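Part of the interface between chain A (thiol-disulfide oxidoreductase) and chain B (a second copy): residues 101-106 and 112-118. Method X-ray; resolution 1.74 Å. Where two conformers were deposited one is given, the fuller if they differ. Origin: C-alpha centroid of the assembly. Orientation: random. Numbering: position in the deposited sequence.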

# COMPACT_ATOMS: atom_id res chain seq x y z
N PHE A 101 -5.48 10.62 -6.26
CA PHE A 101 -4.01 10.66 -6.33
C PHE A 101 -3.28 10.94 -5.06
O PHE A 101 -2.06 11.18 -5.09
CB PHE A 101 -3.56 11.58 -7.51
CG PHE A 101 -4.41 11.37 -8.68
CD1 PHE A 101 -4.35 10.16 -9.37
CD2 PHE A 101 -5.38 12.29 -9.03
CE1 PHE A 101 -5.20 9.91 -10.39
CE2 PHE A 101 -6.23 12.04 -10.09
CZ PHE A 101 -6.15 10.86 -10.75
N GLY A 102 -3.93 10.78 -3.93
CA GLY A 102 -3.22 10.91 -2.64
C GLY A 102 -2.41 9.66 -2.28
O GLY A 102 -1.61 9.68 -1.36
N GLY A 103 -2.68 8.55 -2.97
CA GLY A 103 -1.97 7.31 -2.65
C GLY A 103 -2.29 6.72 -1.31
O GLY A 103 -3.44 6.78 -0.83
N LEU A 104 -1.29 6.14 -0.62
CA LEU A 104 -1.51 5.71 0.74
C LEU A 104 -1.85 6.84 1.69
O LEU A 104 -2.32 6.61 2.77
CB LEU A 104 -0.29 4.96 1.29
CG LEU A 104 -0.02 3.75 0.43
CD1 LEU A 104 1.39 3.06 0.81
CD2 LEU A 104 -1.15 2.74 0.34
N ASN A 105 -1.60 8.09 1.29
CA ASN A 105 -2.02 9.27 2.08
C ASN A 105 -3.45 9.74 1.68
O ASN A 105 -3.92 10.78 2.18
CB ASN A 105 -0.98 10.40 1.89
CG ASN A 105 0.45 10.02 2.35
OD1 ASN A 105 0.64 9.31 3.36
ND2 ASN A 105 1.49 10.47 1.57
N SER A 106 -4.11 9.10 0.74
CA SER A 106 -5.52 9.39 0.35
C SER A 106 -6.41 9.26 1.59
O SER A 106 -6.36 8.24 2.32
CB SER A 106 -6.02 8.41 -0.75
OG SER A 106 -7.23 8.84 -1.43
N TYR B 112 6.11 8.66 8.06
CA TYR B 112 7.01 8.85 6.92
C TYR B 112 6.30 9.26 5.60
O TYR B 112 6.95 9.37 4.58
CB TYR B 112 7.89 7.57 6.72
CG TYR B 112 9.07 7.59 7.69
CD1 TYR B 112 8.87 7.27 9.04
CD2 TYR B 112 10.34 7.98 7.31
CE1 TYR B 112 9.88 7.37 9.95
CE2 TYR B 112 11.40 8.05 8.23
CZ TYR B 112 11.13 7.78 9.61
OH TYR B 112 12.13 7.84 10.64
N SER B 113 4.97 9.44 5.63
CA SER B 113 4.19 9.91 4.48
C SER B 113 4.50 9.08 3.22
O SER B 113 4.71 9.57 2.14
CB SER B 113 4.37 11.41 4.26
OG SER B 113 3.86 12.12 5.38
N ILE B 114 4.58 7.79 3.43
CA ILE B 114 4.79 6.81 2.35
C ILE B 114 3.53 6.88 1.47
O ILE B 114 2.45 6.66 1.96
CB ILE B 114 5.03 5.42 2.95
CG1 ILE B 114 6.36 5.40 3.76
CG2 ILE B 114 5.10 4.33 1.81
CD1 ILE B 114 7.53 6.05 3.10
N TYR B 115 3.67 7.20 0.19
CA TYR B 115 2.46 7.30 -0.65
C TYR B 115 2.28 6.08 -1.53
O TYR B 115 1.17 5.80 -1.97
CB TYR B 115 2.48 8.54 -1.49
CG TYR B 115 3.75 8.77 -2.28
CD1 TYR B 115 3.89 8.28 -3.57
CD2 TYR B 115 4.79 9.56 -1.76
CE1 TYR B 115 5.05 8.54 -4.32
CE2 TYR B 115 5.95 9.80 -2.50
CZ TYR B 115 6.07 9.28 -3.76
OH TYR B 115 7.20 9.52 -4.50
N LYS B 116 3.34 5.31 -1.68
CA LYS B 116 3.29 3.99 -2.35
C LYS B 116 4.50 3.18 -1.93
O LYS B 116 5.44 3.72 -1.32
CB LYS B 116 3.25 4.16 -3.86
CG LYS B 116 4.53 4.60 -4.51
CD LYS B 116 4.43 4.45 -6.04
CE LYS B 116 5.15 5.59 -6.71
NZ LYS B 116 6.58 5.54 -6.36
N ILE B 117 4.49 1.88 -2.22
CA ILE B 117 5.64 1.05 -1.99
C ILE B 117 6.05 0.42 -3.36
O ILE B 117 5.22 0.25 -4.27
CB ILE B 117 5.44 -0.05 -0.94
CG1 ILE B 117 4.11 -0.78 -1.11
CG2 ILE B 117 5.53 0.56 0.45
CD1 ILE B 117 3.96 -2.03 -0.20
N PRO B 118 7.34 0.06 -3.46
CA PRO B 118 8.42 0.31 -2.58
C PRO B 118 8.78 1.83 -2.46
O PRO B 118 8.42 2.66 -3.31
CB PRO B 118 9.62 -0.43 -3.23
CG PRO B 118 9.30 -0.49 -4.58
CD PRO B 118 7.79 -0.62 -4.70
O HOH W 1 1.20 6.89 4.42

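What does chain B offer first, as it leaves its helix? B:Tyr112 makes no contact with the chain A stretch. At B:Ser113, where a Schellman motif ends the helix, the carbonyl oxygen accepts a weak hydrogen bond from A:Asn105: ND2 lies 3.4 Å from B:Ser113 O, long but nearly straight at 173°.

How does B:Ile114 meet two neighbours at once? Its carbonyl O sits 3.3 Å from A:Leu104 CB, and its CG2 packs 4.0 Å from A:Leu104 CD1, an apolar contact. A:Asn105 OD1 comes within 3.5 Å of B:Ile114 O, but both are acceptors and cannot bond directly. A water to one side can donate to both, 2.7 Å from A:Asn105 OD1 and 2.8 Å from B:Ile114 O.

Where do the two backbones bond directly? B:Tyr115 O accepts a hydrogen bond from A:Leu104 N at 2.8 Å and 175°. The same oxygen lies 3.5 Å from A:Gly103 CA in a CA-H...O contact. A CB on A:Gly103 would stand 2.5 Å from B:Tyr115 O, a clash, so glycine permits this close approach; its positive phi also suits glycine.

What remains beyond B:Tyr115? A:Leu104 CD1 reaches to 3.8 Å from B:Lys116 CA, touching backbone while the end of the lysine side chain leads away. B:Pro118, after a cis peptide bond, makes no contact with the chain A stretch.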